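Local coordinates for protein unsaturated glucuronyl hydrolase (Streptococcus agalactiae, PDB 2ZZR) that hydrolyses unsaturated chondroitin, hyaluronan and heparin disaccharides, releasing the unsaturated uronic acid by cleaving its (1->3) or (1->4) glycosidic bond, at residues A[78-83]-A[87-92]; A[98-103]-A[121-126]; A[141-146]-A[192-197]. All coordinates share one frame; numbering follows the deposited sequence.

Contact 1 of 3, residues A[78-83]-A[87-92]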
loop_
_atom_site.group_PDB
_atom_site.type_symbol
_atom_site.label_atom_id
_atom_site.label_comp_id
_atom_site.label_asym_id
_atom_site.label_seq_id
_atom_site.Cartn_x
_atom_site.Cartn_y
_atom_site.Cartn_z
ATOM N N TRP A 78 12.475 -0.265 -9.917
ATOM C CA TRP A 78 11.970 -1.306 -10.822
ATOM C C TRP A 78 10.857 -0.775 -11.723
ATOM O O TRP A 78 10.805 -1.114 -12.909
ATOM C CB TRP A 78 11.487 -2.556 -10.075
ATOM C CG TRP A 78 12.573 -3.424 -9.509
ATOM C CD1 TRP A 78 12.681 -3.860 -8.217
ATOM C CD2 TRP A 78 13.704 -3.965 -10.210
ATOM N NE1 TRP A 78 13.800 -4.645 -8.071
ATOM C CE2 TRP A 78 14.452 -4.720 -9.277
ATOM C CE3 TRP A 78 14.162 -3.875 -11.535
ATOM C CZ2 TRP A 78 15.639 -5.380 -9.622
ATOM C CZ3 TRP A 78 15.338 -4.537 -11.879
ATOM C CH2 TRP A 78 16.059 -5.285 -10.930
ATOM N N LEU A 79 9.980 0.062 -11.172
ATOM C CA LEU A 79 8.920 0.665 -11.980
ATOM C C LEU A 79 9.509 1.528 -13.089
ATOM O O LEU A 79 9.075 1.450 -14.240
ATOM C CB LEU A 79 7.982 1.498 -11.120
ATOM C CG LEU A 79 7.065 0.669 -10.227
ATOM C CD1 LEU A 79 6.332 1.617 -9.305
ATOM C CD2 LEU A 79 6.075 -0.161 -11.056
ATOM N N ALA A 80 10.504 2.335 -12.726
ATOM C CA ALA A 80 11.221 3.173 -13.687
ATOM C C ALA A 80 11.891 2.302 -14.752
ATOM O O ALA A 80 11.859 2.632 -15.947
ATOM C CB ALA A 80 12.258 4.037 -12.963
ATOM N N TYR A 81 12.485 1.194 -14.311
ATOM C CA TYR A 81 13.151 0.243 -15.199
ATOM C C TYR A 81 12.189 -0.376 -16.214
ATOM O O TYR A 81 12.548 -0.579 -17.376
ATOM C CB TYR A 81 13.857 -0.852 -14.395
ATOM C CG TYR A 81 14.513 -1.911 -15.251
ATOM C CD1 TYR A 81 13.990 -3.202 -15.323
ATOM C CD2 TYR A 81 15.651 -1.617 -16.007
ATOM C CE1 TYR A 81 14.589 -4.177 -16.118
ATOM C CE2 TYR A 81 16.252 -2.579 -16.802
ATOM C CZ TYR A 81 15.718 -3.853 -16.855
ATOM O OH TYR A 81 16.311 -4.811 -17.639
ATOM N N GLU A 82 10.968 -0.676 -15.780
ATOM C CA GLU A 82 9.944 -1.167 -16.698
ATOM C C GLU A 82 9.592 -0.132 -17.753
ATOM O O GLU A 82 9.261 -0.483 -18.886
ATOM C CB GLU A 82 8.688 -1.569 -15.941
ATOM C CG GLU A 82 8.907 -2.761 -15.041
ATOM C CD GLU A 82 7.621 -3.457 -14.705
ATOM O OE1 GLU A 82 7.369 -3.694 -13.507
ATOM O OE2 GLU A 82 6.866 -3.766 -15.646
ATOM N N TYR A 83 9.666 1.138 -17.370
ATOM C CA TYR A 83 9.339 2.229 -18.269
ATOM C C TYR A 83 10.402 2.462 -19.342
ATOM O O TYR A 83 10.059 2.670 -20.502
ATOM C CB TYR A 83 9.087 3.522 -17.493
ATOM C CG TYR A 83 8.717 4.688 -18.380
ATOM C CD1 TYR A 83 7.432 4.798 -18.915
ATOM C CD2 TYR A 83 9.651 5.678 -18.691
ATOM C CE1 TYR A 83 7.083 5.861 -19.723
ATOM C CE2 TYR A 83 9.314 6.749 -19.505
ATOM C CZ TYR A 83 8.028 6.833 -20.021
ATOM O OH TYR A 83 7.679 7.888 -20.827
ATOM N N LYS A 87 19.587 -0.222 -18.115
ATOM C CA LYS A 87 20.412 -1.170 -17.367
ATOM C C LYS A 87 20.961 -0.582 -16.056
ATOM O O LYS A 87 21.161 -1.313 -15.087
ATOM C CB LYS A 87 21.565 -1.666 -18.249
ATOM C CG LYS A 87 21.898 -3.150 -18.088
ATOM C CD LYS A 87 22.959 -3.404 -17.017
ATOM C CE LYS A 87 24.384 -3.298 -17.564
ATOM N NZ LYS A 87 24.790 -4.515 -18.335
ATOM N N LYS A 88 21.195 0.733 -16.037
ATOM C CA LYS A 88 21.685 1.430 -14.844
ATOM C C LYS A 88 20.720 1.273 -13.659
ATOM O O LYS A 88 21.149 1.107 -12.511
ATOM C CB LYS A 88 21.902 2.917 -15.138
ATOM C CG LYS A 88 22.544 3.696 -13.986
ATOM C CD LYS A 88 22.124 5.162 -13.973
ATOM C CE LYS A 88 22.913 5.990 -14.976
ATOM N NZ LYS A 88 22.230 7.283 -15.267
ATOM N N LEU A 89 19.423 1.330 -13.951
ATOM C CA LEU A 89 18.391 1.151 -12.928
ATOM C C LEU A 89 18.387 -0.273 -12.387
ATOM O O LEU A 89 18.316 -0.482 -11.175
ATOM C CB LEU A 89 17.012 1.523 -13.479
ATOM C CG LEU A 89 16.810 2.996 -13.836
ATOM C CD1 LEU A 89 15.507 3.177 -14.581
ATOM C CD2 LEU A 89 16.848 3.892 -12.607
ATOM N N LYS A 90 18.467 -1.246 -13.290
ATOM C CA LYS A 90 18.549 -2.650 -12.915
ATOM C C LYS A 90 19.779 -2.914 -12.049
ATOM O O LYS A 90 19.704 -3.645 -11.059
ATOM C CB LYS A 90 18.574 -3.540 -14.161
ATOM C CG LYS A 90 18.817 -5.003 -13.871
ATOM C CD LYS A 90 18.914 -5.810 -15.147
ATOM C CE LYS A 90 19.203 -7.270 -14.845
ATOM N NZ LYS A 90 19.003 -8.119 -16.052
ATOM N N ASN A 91 20.908 -2.316 -12.426
ATOM C CA ASN A 91 22.137 -2.469 -11.659
ATOM C C ASN A 91 21.975 -2.076 -10.196
ATOM O O ASN A 91 22.349 -2.842 -9.305
ATOM C CB ASN A 91 23.283 -1.684 -12.301
ATOM C CG ASN A 91 23.839 -2.372 -13.529
ATOM O OD1 ASN A 91 23.586 -3.557 -13.767
ATOM N ND2 ASN A 91 24.615 -1.631 -14.316
ATOM N N ILE A 92 21.410 -0.898 -9.949
ATOM C CA ILE A 92 21.243 -0.431 -8.570
ATOM C C ILE A 92 20.136 -1.204 -7.845
ATOM O O ILE A 92 20.306 -1.590 -6.689
ATOM C CB ILE A 92 21.079 1.118 -8.454
ATOM C CG1 ILE A 92 21.021 1.564 -6.983
ATOM C CG2 ILE A 92 19.875 1.629 -9.246
ATOM C CD1 ILE A 92 22.252 1.156 -6.143
HETATM O O HOH W 1 16.271 -7.481 -16.517
#

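Contact 2 of 3, residues A[98-103]-A[121-126]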
loop_
_atom_site.group_PDB
_atom_site.type_symbol
_atom_site.label_atom_id
_atom_site.label_comp_id
_atom_site.label_asym_id
_atom_site.label_seq_id
_atom_site.Cartn_x
_atom_site.Cartn_y
_atom_site.Cartn_z
ATOM N N LEU A 98 20.253 -7.771 -3.419
ATOM C CA LEU A 98 21.293 -8.524 -2.716
ATOM C C LEU A 98 21.370 -8.126 -1.239
ATOM O O LEU A 98 21.580 -8.980 -0.371
ATOM C CB LEU A 98 22.649 -8.378 -3.414
ATOM C CG LEU A 98 22.750 -9.041 -4.802
ATOM C CD1 LEU A 98 24.129 -8.807 -5.429
ATOM C CD2 LEU A 98 22.441 -10.525 -4.732
ATOM N N SER A 99 21.167 -6.836 -0.972
ATOM C CA SER A 99 21.067 -6.309 0.389
ATOM C C SER A 99 19.878 -6.916 1.136
ATOM O O SER A 99 19.995 -7.279 2.306
ATOM C CB SER A 99 20.957 -4.781 0.368
ATOM O OG SER A 99 20.730 -4.257 1.668
ATOM N N PHE A 100 18.731 -7.018 0.465
ATOM C CA PHE A 100 17.563 -7.678 1.060
ATOM C C PHE A 100 17.813 -9.158 1.345
ATOM O O PHE A 100 17.374 -9.681 2.366
ATOM C CB PHE A 100 16.309 -7.471 0.196
ATOM C CG PHE A 100 15.722 -6.094 0.313
ATOM C CD1 PHE A 100 15.865 -5.170 -0.715
ATOM C CD2 PHE A 100 15.036 -5.713 1.464
ATOM C CE1 PHE A 100 15.333 -3.888 -0.610
ATOM C CE2 PHE A 100 14.503 -4.435 1.585
ATOM C CZ PHE A 100 14.650 -3.517 0.549
ATOM N N LEU A 101 18.526 -9.829 0.446
ATOM C CA LEU A 101 18.929 -11.210 0.677
ATOM C C LEU A 101 19.826 -11.312 1.912
ATOM O O LEU A 101 19.653 -12.211 2.739
ATOM C CB LEU A 101 19.629 -11.788 -0.561
ATOM C CG LEU A 101 20.015 -13.277 -0.548
ATOM C CD1 LEU A 101 18.922 -14.196 0.007
ATOM C CD2 LEU A 101 20.418 -13.718 -1.949
ATOM N N ASN A 102 20.775 -10.387 2.038
ATOM C CA ASN A 102 21.617 -10.327 3.237
ATOM C C ASN A 102 20.788 -10.119 4.509
ATOM O O ASN A 102 21.029 -10.761 5.539
ATOM C CB ASN A 102 22.660 -9.217 3.118
ATOM C CG ASN A 102 23.517 -9.090 4.371
ATOM O OD1 ASN A 102 23.263 -8.246 5.231
ATOM N ND2 ASN A 102 24.517 -9.952 4.488
ATOM N N ARG A 103 19.811 -9.220 4.418
ATOM C CA ARG A 103 18.957 -8.872 5.552
ATOM C C ARG A 103 18.159 -10.067 6.086
ATOM O O ARG A 103 18.051 -10.252 7.305
ATOM C CB ARG A 103 18.030 -7.707 5.183
ATOM C CG ARG A 103 17.243 -7.160 6.365
ATOM C CD ARG A 103 16.462 -5.922 5.995
ATOM N NE ARG A 103 15.622 -5.480 7.109
ATOM C CZ ARG A 103 14.812 -4.427 7.074
ATOM N NH1 ARG A 103 14.724 -3.668 5.982
ATOM N NH2 ARG A 103 14.087 -4.126 8.144
ATOM N N PRO A 121 8.097 -5.332 -3.421
ATOM C CA PRO A 121 8.487 -4.351 -4.441
ATOM C C PRO A 121 9.977 -4.376 -4.785
ATOM O O PRO A 121 10.394 -3.695 -5.718
ATOM C CB PRO A 121 8.121 -3.003 -3.806
ATOM C CG PRO A 121 7.322 -3.337 -2.567
ATOM C CD PRO A 121 7.817 -4.668 -2.135
ATOM N N SER A 122 10.757 -5.153 -4.039
ATOM C CA SER A 122 12.199 -5.238 -4.259
ATOM C C SER A 122 12.577 -6.563 -4.919
ATOM O O SER A 122 13.017 -6.596 -6.079
ATOM C CB SER A 122 12.938 -5.061 -2.930
ATOM O OG SER A 122 12.580 -6.094 -2.023
ATOM N N CYS A 123 12.385 -7.653 -4.186
ATOM C CA CYS A 123 12.819 -8.973 -4.621
ATOM C C CYS A 123 11.794 -9.648 -5.520
ATOM O O CYS A 123 12.132 -10.108 -6.607
ATOM C CB CYS A 123 13.142 -9.845 -3.413
ATOM S SG CYS A 123 14.471 -9.134 -2.415
ATOM N N THR A 124 10.536 -9.696 -5.090
ATOM C CA THR A 124 9.526 -10.331 -5.941
ATOM C C THR A 124 9.407 -9.560 -7.258
ATOM O O THR A 124 9.247 -10.162 -8.322
ATOM C CB THR A 124 8.164 -10.470 -5.240
ATOM O OG1 THR A 124 8.376 -10.977 -3.920
ATOM C CG2 THR A 124 7.275 -11.447 -5.996
ATOM N N ALA A 125 9.520 -8.236 -7.176
ATOM C CA ALA A 125 9.546 -7.372 -8.358
ATOM C C ALA A 125 10.578 -7.842 -9.378
ATOM O O ALA A 125 10.242 -8.036 -10.554
ATOM C CB ALA A 125 9.816 -5.941 -7.972
ATOM N N GLU A 126 11.825 -8.029 -8.940
ATOM C CA GLU A 126 12.846 -8.485 -9.884
ATOM C C GLU A 126 12.506 -9.850 -10.459
ATOM O O GLU A 126 12.680 -10.074 -11.660
ATOM C CB GLU A 126 14.262 -8.495 -9.309
ATOM C CG GLU A 126 15.262 -8.820 -10.436
ATOM C CD GLU A 126 16.716 -8.655 -10.074
ATOM O OE1 GLU A 126 17.515 -8.440 -11.015
ATOM O OE2 GLU A 126 17.066 -8.756 -8.881
#

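Contact 3 of 3, residues A[141-146]-A[192-197]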
loop_
_atom_site.group_PDB
_atom_site.type_symbol
_atom_site.label_atom_id
_atom_site.label_comp_id
_atom_site.label_asym_id
_atom_site.label_seq_id
_atom_site.Cartn_x
_atom_site.Cartn_y
_atom_site.Cartn_z
ATOM N N LYS A 141 12.412 -16.913 1.559
ATOM C CA LYS A 141 12.923 -16.776 2.926
ATOM C C LYS A 141 12.132 -15.721 3.710
ATOM O O LYS A 141 11.806 -15.933 4.880
ATOM C CB LYS A 141 14.425 -16.470 2.920
ATOM C CG LYS A 141 15.283 -17.678 2.550
ATOM C CD LYS A 141 16.741 -17.289 2.376
ATOM C CE LYS A 141 17.611 -18.526 2.156
ATOM N NZ LYS A 141 19.051 -18.170 2.104
ATOM N N ALA A 142 11.802 -14.608 3.050
ATOM C CA ALA A 142 10.947 -13.566 3.638
ATOM C C ALA A 142 9.545 -14.078 3.970
ATOM O O ALA A 142 8.998 -13.742 5.020
ATOM C CB ALA A 142 10.865 -12.352 2.715
ATOM N N ALA A 143 8.969 -14.883 3.077
ATOM C CA ALA A 143 7.661 -15.487 3.311
ATOM C C ALA A 143 7.699 -16.368 4.564
ATOM O O ALA A 143 6.821 -16.271 5.417
ATOM C CB ALA A 143 7.207 -16.288 2.094
ATOM N N ASP A 144 8.733 -17.201 4.680
ATOM C CA ASP A 144 8.905 -18.045 5.866
ATOM C C ASP A 144 9.057 -17.204 7.135
ATOM O O ASP A 144 8.513 -17.549 8.190
ATOM C CB ASP A 144 10.106 -18.979 5.698
ATOM C CG ASP A 144 9.867 -20.050 4.653
ATOM O OD1 ASP A 144 8.690 -20.371 4.389
ATOM O OD2 ASP A 144 10.862 -20.565 4.092
ATOM N N LYS A 145 9.782 -16.093 7.022
ATOM C CA LYS A 145 9.935 -15.164 8.143
ATOM C C LYS A 145 8.575 -14.607 8.575
ATOM O O LYS A 145 8.265 -14.554 9.769
ATOM C CB LYS A 145 10.906 -14.032 7.788
ATOM C CG LYS A 145 11.252 -13.095 8.943
ATOM C CD LYS A 145 12.110 -13.790 9.999
ATOM C CE LYS A 145 12.404 -12.861 11.176
ATOM N NZ LYS A 145 11.221 -12.725 12.067
ATOM N N LEU A 146 7.758 -14.218 7.597
ATOM C CA LEU A 146 6.420 -13.708 7.877
ATOM C C LEU A 146 5.521 -14.762 8.539
ATOM O O LEU A 146 4.768 -14.453 9.465
ATOM C CB LEU A 146 5.771 -13.169 6.596
ATOM C CG LEU A 146 4.403 -12.495 6.755
ATOM C CD1 LEU A 146 4.466 -11.328 7.740
ATOM C CD2 LEU A 146 3.865 -12.057 5.402
ATOM N N GLU A 192 0.492 -25.470 0.659
ATOM C CA GLU A 192 -0.817 -24.942 1.048
ATOM C C GLU A 192 -0.796 -24.091 2.318
ATOM O O GLU A 192 -1.664 -23.242 2.500
ATOM C CB GLU A 192 -1.814 -26.092 1.219
ATOM C CG GLU A 192 -2.193 -26.793 -0.076
ATOM C CD GLU A 192 -3.519 -26.324 -0.638
ATOM O OE1 GLU A 192 -3.796 -25.104 -0.608
ATOM O OE2 GLU A 192 -4.292 -27.186 -1.116
ATOM N N LYS A 193 0.183 -24.321 3.194
ATOM C CA LYS A 193 0.249 -23.595 4.473
ATOM C C LYS A 193 0.335 -22.086 4.260
ATOM O O LYS A 193 -0.283 -21.320 4.993
ATOM C CB LYS A 193 1.415 -24.088 5.335
ATOM C CG LYS A 193 1.222 -25.501 5.881
ATOM C CD LYS A 193 2.485 -25.999 6.562
ATOM C CE LYS A 193 2.353 -27.466 6.965
ATOM N NZ LYS A 193 3.670 -28.023 7.399
ATOM N N TYR A 194 1.088 -21.674 3.242
ATOM C CA TYR A 194 1.205 -20.259 2.886
ATOM C C TYR A 194 -0.166 -19.664 2.576
ATOM O O TYR A 194 -0.508 -18.575 3.055
ATOM C CB TYR A 194 2.101 -20.073 1.664
ATOM C CG TYR A 194 3.569 -20.385 1.853
ATOM C CD1 TYR A 194 4.191 -21.349 1.064
ATOM C CD2 TYR A 194 4.345 -19.694 2.789
ATOM C CE1 TYR A 194 5.550 -21.637 1.211
ATOM C CE2 TYR A 194 5.709 -19.976 2.946
ATOM C CZ TYR A 194 6.299 -20.949 2.146
ATOM O OH TYR A 194 7.641 -21.239 2.271
ATOM N N ARG A 195 -0.937 -20.378 1.756
ATOM C CA ARG A 195 -2.254 -19.919 1.331
ATOM C C ARG A 195 -3.236 -19.907 2.502
ATOM O O ARG A 195 -4.001 -18.960 2.660
ATOM C CB ARG A 195 -2.795 -20.782 0.181
ATOM C CG ARG A 195 -4.113 -20.257 -0.382
ATOM C CD ARG A 195 -4.633 -21.036 -1.587
ATOM N NE ARG A 195 -5.668 -20.244 -2.256
ATOM C CZ ARG A 195 -6.945 -20.194 -1.879
ATOM N NH1 ARG A 195 -7.370 -20.912 -0.843
ATOM N NH2 ARG A 195 -7.802 -19.426 -2.544
ATOM N N GLN A 196 -3.201 -20.960 3.320
ATOM C CA GLN A 196 -4.073 -21.063 4.491
ATOM C C GLN A 196 -3.902 -19.885 5.443
ATOM O O GLN A 196 -4.886 -19.309 5.893
ATOM C CB GLN A 196 -3.851 -22.389 5.224
ATOM C CG GLN A 196 -4.386 -23.587 4.454
ATOM C CD GLN A 196 -3.893 -24.932 4.976
ATOM O OE1 GLN A 196 -2.882 -25.024 5.686
ATOM N NE2 GLN A 196 -4.603 -25.992 4.603
ATOM N N VAL A 197 -2.655 -19.527 5.734
ATOM C CA VAL A 197 -2.359 -18.374 6.591
ATOM C C VAL A 197 -2.872 -17.072 5.966
ATOM O O VAL A 197 -3.512 -16.261 6.646
ATOM C CB VAL A 197 -0.852 -18.286 6.912
ATOM C CG1 VAL A 197 -0.485 -16.924 7.499
ATOM C CG2 VAL A 197 -0.454 -19.394 7.865
#

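Contact 1 of 3, residues A[78-83]-A[87-92]
The ring of Y81 takes the aliphatic part of K90 over one face: K90 CB stands 4.0 Å from the ring centroid and 25° off the normal, a CH-pi contact displaced toward the rim. The extended chain of K90, whose first torsion (173°) turns CG opposite the backbone nitrogen, runs alongside the tyrosine, both pointing the same way, and its CD comes to 3.7 Å from Y81 OH. The W78 ring reaches the same lysine obliquely, with CZ3 3.9 Å from K90 CA. A long lysine suits this border, since its methylenes pack against the aromatic side chains while its amine hydrogen-bonds a water.

Segments 78-83 and 87-92 run close to antiparallel, their axes at 156°; they lie on the consecutive helices 70-84 and 87-105, a helical hairpin of the kind from which the alpha barrel of this glycoside hydrolase family 88 enzyme is built.

Deeper in, L89 makes van der Waals contacts. Its CD1 lies 3.7 Å from the apolar A80 CB and 3.6 Å from Y81 N; the small alanine lets the leucine branch settle against the backbone of helix 70-84, while L89 also touches Y40 and I43 of helix 25-46.

The polar link is indirect: one water accepts from K90 NZ at 2.8 Å and also hydrogen-bonds Y81 OH.

Contact 2 of 3, residues A[98-103]-A[121-126]
F100 and S122 meet with the serine over one face of the phenyl ring, joining helices 87-105 and 115-130 of the alpha barrel. Helix 115-130 is irregular here: it makes a wider pi-type turn at 121-124 and kinks where the backbone N atoms of P121 and S122 have no bond to the preceding turn. Proline suits such a break, because its nitrogen carries no hydrogen to donate.

Van der Waals packing carries the contact. S122 CB comes to 3.5 Å from F100 CE1, and S122 OG sits 3.6 Å above the ring plane, offset toward the rim. The hydroxyl is placed between the backbone N and the carbonyl carbon (chi1 61°), and it is hydrogen-bonded to L118 O in its own helix. A small residue with an internally satisfied hydroxyl can therefore lie against a phenyl ring in a buried setting. Y119 meets the same ring edge-to-face, and T74 of helix 70-84 also touches F100, so the phenylalanine fills space among several helices, its side chain about 10 Å from that of D114, the probable nucleophile.

The sulfur-aromatic component comes from C123. Its SG is 5.2 Å from the F100 ring centroid and approaches obliquely, 53° off the normal. Cysteine fits as a compact, polarisable group, which also touches A138 and T139 of helix 133-147. The sulfur meets the phenylalanine most intimately at the base of its side chain, where C123 SG lies 3.6 Å from F100 CB.

Contact 3 of 3, residues A[141-146]-A[192-197]
A143 is the first residue of 141-146 to touch the other helix: its CB lies 4.1 Å from Y194 CE2, approaching the ring obliquely. Its methyl group points toward segment 192-197, and its small size allows the flat tyrosine to reach across to helix 133-147 although A143 and Y194, whose CA atoms are the nearest pair between the segments, stand 8.0 Å apart. A143 also touches A185, so it packs against two helices at once.

D144, next in sequence, supplies the polar half. Y194 OH donates a short hydrogen bond of 2.5 Å to D144 OD1. The acceptor oxygen is met on its syn side, with the hydroxyl 21° out of the carboxylate plane, and OD1 in turn lies at the edge of the tyrosine ring, in its plane. The planes of carboxylate and ring are nearly parallel, 15° apart. Setting CG anti to the carbonyl carbon (chi1 -69°) carries the carboxylate toward the tyrosine, whereas D144 OD2 stays 3.8 Å from Y194 OH. The pairing suits both residue types: tyrosine buries its ring yet brings its hydroxyl to the helix border, where an exposed aspartate can accept the hydrogen bond. A bond this short would probably help to stabilise the charged form of the aspartate.

This is helix-helix packing within the family 88 alpha barrel, away from the catalytic and substrate-binding residues. I140 and M147 of helix 133-147 also touch Y194. The tyrosine thus spans from helix 192-209 to helix 133-147, with helix 180-189 packed against A143 through A185 and Y194 through T189.

How the contacts relate
The contacts follow one another along the chain, each closing before the next opens. Contacts 1 and 2 join neighbouring helices of the alpha barrel, whereas contact 3 joins helix 133-147 to the later helix 192-209. Contacts 1 and 2 share helix 87-105, their centres 14 Å apart, and touch directly: W78 of contact 1 packs against A125 and E126 of contact 2 and makes a weak hydrogen bond from NE1 to S122 O. Contact 3 is centred 17 Å from contact 2 and 28 Å from contact 1; it touches neither, but its helix 133-147 directly follows helix 115-130 of contact 2. Contact 2 lies nearer the probable nucleophile D114, the others away from the catalytic and substrate-binding residues.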